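PDB 4S1H: pyridoxal kinase from Entamoeba histolytica, which phosphorylates pyridoxal with ATP to make pyridoxal 5'-phosphate, the active form of vitamin B6. Local coordinates for the interface of chains A and B. Residues are numbered along the deposited sequence; one frame, centred on the assembly and turned at random. Chains: chain A/B, Pyridoxal kinase.

Contact 1: the interface of chains A and B. Residues chain A 42-43, 49-51; chain B 63, 66-67, 70, 72.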
# COMPACT_ATOMS: atom_id res chain seq x y z
N ALA A 42 -11.86 6.46 -1.39
CA ALA A 42 -12.37 5.45 -0.46
C ALA A 42 -12.39 4.07 -1.09
O ALA A 42 -12.08 3.08 -0.46
CB ALA A 42 -13.76 5.80 -0.02
N ASN A 43 -12.83 4.04 -2.36
CA ASN A 43 -13.08 2.79 -3.07
C ASN A 43 -13.03 3.08 -4.58
O ASN A 43 -12.91 4.22 -4.98
CB ASN A 43 -14.43 2.22 -2.64
CG ASN A 43 -15.53 3.27 -2.59
OD1 ASN A 43 -15.96 3.70 -1.51
ND2 ASN A 43 -15.99 3.70 -3.77
N VAL A 49 -20.91 5.72 -4.84
CA VAL A 49 -20.31 6.90 -4.24
C VAL A 49 -18.83 6.60 -4.21
O VAL A 49 -18.45 5.46 -3.94
CB VAL A 49 -20.86 7.09 -2.81
CG1 VAL A 49 -20.17 8.22 -2.07
CG2 VAL A 49 -22.37 7.34 -2.84
N VAL A 50 -18.01 7.59 -4.58
CA VAL A 50 -16.56 7.47 -4.60
C VAL A 50 -15.98 8.67 -3.85
O VAL A 50 -15.68 9.70 -4.44
CB VAL A 50 -15.99 7.42 -6.04
CG1 VAL A 50 -14.51 7.10 -6.04
CG2 VAL A 50 -16.74 6.38 -6.88
N GLY A 51 -15.76 8.52 -2.55
CA GLY A 51 -15.29 9.63 -1.75
C GLY A 51 -13.79 9.83 -1.93
O GLY A 51 -13.07 8.92 -2.32
N ILE B 63 -14.22 10.41 2.30
CA ILE B 63 -13.81 9.01 2.34
C ILE B 63 -14.60 8.20 3.36
O ILE B 63 -15.14 7.16 3.02
CB ILE B 63 -12.32 8.90 2.62
CG1 ILE B 63 -11.54 9.36 1.39
CG2 ILE B 63 -11.91 7.48 3.06
CD1 ILE B 63 -10.11 9.72 1.69
N SER B 66 -18.13 7.69 2.22
CA SER B 66 -18.19 6.75 1.12
C SER B 66 -18.07 5.29 1.59
O SER B 66 -18.82 4.42 1.13
CB SER B 66 -17.08 7.09 0.15
OG SER B 66 -17.07 6.29 -0.99
N LEU B 67 -17.15 5.02 2.51
CA LEU B 67 -17.05 3.68 3.12
C LEU B 67 -18.33 3.25 3.80
O LEU B 67 -18.76 2.13 3.63
CB LEU B 67 -15.93 3.62 4.13
CG LEU B 67 -14.55 3.86 3.53
CD1 LEU B 67 -13.55 4.05 4.63
CD2 LEU B 67 -14.09 2.75 2.61
N ASN B 70 -21.39 2.85 1.03
CA ASN B 70 -21.17 1.63 0.26
C ASN B 70 -21.08 0.33 1.08
O ASN B 70 -20.79 -0.73 0.50
CB ASN B 70 -19.92 1.78 -0.62
CG ASN B 70 -20.08 2.84 -1.69
OD1 ASN B 70 -21.12 2.93 -2.36
ND2 ASN B 70 -19.01 3.61 -1.93
N LEU B 72 -18.93 -0.78 3.16
CA LEU B 72 -17.60 -1.38 3.16
C LEU B 72 -17.00 -1.50 4.55
O LEU B 72 -16.05 -2.26 4.72
CB LEU B 72 -16.67 -0.58 2.23
CG LEU B 72 -17.11 -0.57 0.77
CD1 LEU B 72 -16.31 0.41 -0.09
CD2 LEU B 72 -17.05 -1.96 0.17
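The last turn of helix 57-69 of chain B, with B:Ser66 and the following B:Asn70, meets A:Asn43, A:Val49 and A:Gly51 in the loop between strands 39-41 and 52-54 of chain A. It is a polar patch of the interface of the deposited dimer. The hydroxyl OG of B:Ser66 lies anti to its own backbone N (chi1 -177°). From there it reaches into the loop and works both ways. OG of B:Ser66 donates to the side-chain carbonyl OD1 of A:Asn43 at 2.9 Å. OG of B:Ser66 also accepts from the backbone N of A:Gly51 at 3.0 Å. OD1 of A:Asn43 takes a second bond, from the amide ND2 of B:Asn70, at 3.1 Å. The two donors come to OD1 from opposite faces of its carbonyl plane. The serine is tilted modestly from that plane, while the asparagine stands well above it. The two amide groups are turned 77° against each other. A:Asn43 has its CG between the backbone N and carbonyl carbon (chi1 45°). ND2 of A:Asn43 reaches within its own loop to the carbonyl O of A:Val49, at 3.0 Å and in the carbonyl plane, on a lone pair. ND2 of B:Asn70 also donates to the O of A:Val49, at 2.8 Å and tilted from the carbonyl plane. ND2 of B:Asn70 serves both acceptors, and A:Asn43 is held at both OD1 and ND2, which should restrain the rotation of the two amides. Beside this network, the methyl CB of A:Ala42 rests on CB of B:Ser66 at 3.6 Å, with B:Ile63 and B:Leu67 alongside. CD1 of B:Leu72 packs against CB of A:Asn43 at 3.7 Å. The patch pins the loop of one subunit to the helix end of the other. The same loop carries A:Thr45, a pyridoxal 5'-phosphate-binding residue, so pairing of the subunits may help to shape the substrate side of the active site.

Contact 2: the interface of chains A and B. Residues chain A 36-37, 55, 59, 63; chain B 13, 40-41, 51-52.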
# COMPACT_ATOMS: atom_id res chain seq x y z
N VAL A 36 4.10 6.38 -5.19
CA VAL A 36 3.59 7.71 -5.22
C VAL A 36 2.15 7.65 -5.70
O VAL A 36 1.84 7.11 -6.75
CB VAL A 36 4.43 8.66 -6.11
CG1 VAL A 36 3.80 10.04 -6.15
CG2 VAL A 36 5.86 8.70 -5.62
N LEU A 37 1.24 8.19 -4.94
CA LEU A 37 -0.20 8.14 -5.25
C LEU A 37 -0.67 9.30 -6.14
O LEU A 37 -0.21 10.42 -6.04
CB LEU A 37 -1.03 8.12 -3.96
CG LEU A 37 -0.53 7.14 -2.89
CD1 LEU A 37 -1.50 7.19 -1.71
CD2 LEU A 37 -0.32 5.72 -3.40
N VAL A 55 -4.89 13.64 -6.33
CA VAL A 55 -3.73 14.33 -5.81
C VAL A 55 -3.46 15.63 -6.59
O VAL A 55 -3.57 15.65 -7.83
CB VAL A 55 -2.52 13.38 -5.75
CG1 VAL A 55 -1.21 14.12 -5.48
CG2 VAL A 55 -2.77 12.30 -4.68
N ASP A 59 1.32 19.12 -4.52
CA ASP A 59 1.67 18.03 -3.61
C ASP A 59 2.50 16.96 -4.32
O ASP A 59 3.47 16.45 -3.76
CB ASP A 59 0.41 17.43 -2.96
CG ASP A 59 -0.26 18.40 -1.98
OD1 ASP A 59 0.46 19.14 -1.27
OD2 ASP A 59 -1.51 18.46 -1.96
N ILE A 63 6.29 15.99 -3.21
CA ILE A 63 6.72 14.59 -3.02
C ILE A 63 7.91 14.19 -3.90
O ILE A 63 8.90 13.66 -3.39
CB ILE A 63 5.55 13.62 -3.26
CG1 ILE A 63 4.55 13.77 -2.11
CG2 ILE A 63 6.01 12.18 -3.42
CD1 ILE A 63 3.17 13.24 -2.42
N CYS B 13 5.40 7.46 0.78
CA CYS B 13 5.64 6.83 -0.52
C CYS B 13 6.83 5.91 -0.49
O CYS B 13 6.86 4.91 -1.21
CB CYS B 13 5.83 7.91 -1.61
SG CYS B 13 4.39 8.97 -1.79
N HIS B 40 -0.13 12.12 2.91
CA HIS B 40 0.52 11.58 1.71
C HIS B 40 1.87 12.26 1.61
O HIS B 40 2.01 13.31 0.98
CB HIS B 40 -0.36 11.80 0.47
CG HIS B 40 0.24 11.31 -0.82
ND1 HIS B 40 -0.06 11.89 -2.04
CD2 HIS B 40 1.10 10.30 -1.10
CE1 HIS B 40 0.59 11.26 -3.01
NE2 HIS B 40 1.30 10.30 -2.47
N LEU B 41 2.88 11.66 2.23
CA LEU B 41 4.21 12.22 2.28
C LEU B 41 5.17 11.41 1.45
O LEU B 41 5.00 10.21 1.33
CB LEU B 41 4.73 12.23 3.75
CG LEU B 41 3.78 12.86 4.77
CD1 LEU B 41 4.31 12.73 6.19
CD2 LEU B 41 3.51 14.31 4.44
N GLY B 51 8.30 16.05 1.89
CA GLY B 51 7.38 16.59 0.88
C GLY B 51 6.02 15.97 1.00
O GLY B 51 5.86 14.86 1.54
N GLY B 52 5.01 16.69 0.52
CA GLY B 52 3.63 16.23 0.55
C GLY B 52 2.86 16.88 1.69
O GLY B 52 3.40 17.70 2.43
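The imidazole of B:His40 is held between A:Ile63 on one face and A:Leu37 on the other. The end methyl CD1 of A:Ile63 sits over the first face, 3.4 Å from the centroid of the B:His40 ring, as a CH-pi contact. It is displaced toward the rim, on the CE1 side. A:Ile63 reaches there with CG1 beside its backbone N and the chain extended beyond it (chi2 161°). CD1 of A:Leu37 lies farther off the opposite face, also toward the rim. At the tip of the ring, NE2 of B:His40 accepts a hydrogen bond from the backbone N of A:Leu37 at 3.2 Å. The donor is tilted 30° out of the ring plane. The neighbouring CE1 of B:His40 lies 3.2 Å from the carbonyl O of A:Leu37, so the ring meets both backbone polar groups of this residue. A:Val55 comes to the ND1 side of the ring, with its methyl CG2 3.8 Å from ND1 of B:His40, and the two side chains cross at about a right angle. B:His40 has CG anti to its backbone N, which carries the ring across to chain A. This is a mainly apolar patch of the two-fold interface. B:His40 of strand 39-41 is inserted between helix 57-69 and strand 33-37 of chain A, which probably contributes to holding the subunits together. CG1 of A:Ile63 presses on CA of B:Gly52, at the start of strand 52-54. The branch methyl CG2 of A:Ile63 points instead toward B:Cys13. SG of B:Cys13 lies 3.7 Å from CA of A:Val36 and 4.0 Å from CG2 of A:Ile63.

The C-alpha centres of contact 1 and contact 2 are about 21 Å apart. Both pair helix 57-69 of one subunit with the segment around strands 39-41 and 52-54 of the other, but with the chains exchanged. Residues 51 and 63 occur in both. By the two-fold symmetry, contact 2 therefore adjoins the twin of contact 1. Residue 66 of the helix brings polar contacts to contact 1, and residue 63 brings apolar ones to both. Together with their twins, the patches bind the subunits reciprocally. This fits the dimer of the deposited assembly, although the structure alone does not prove the state in solution.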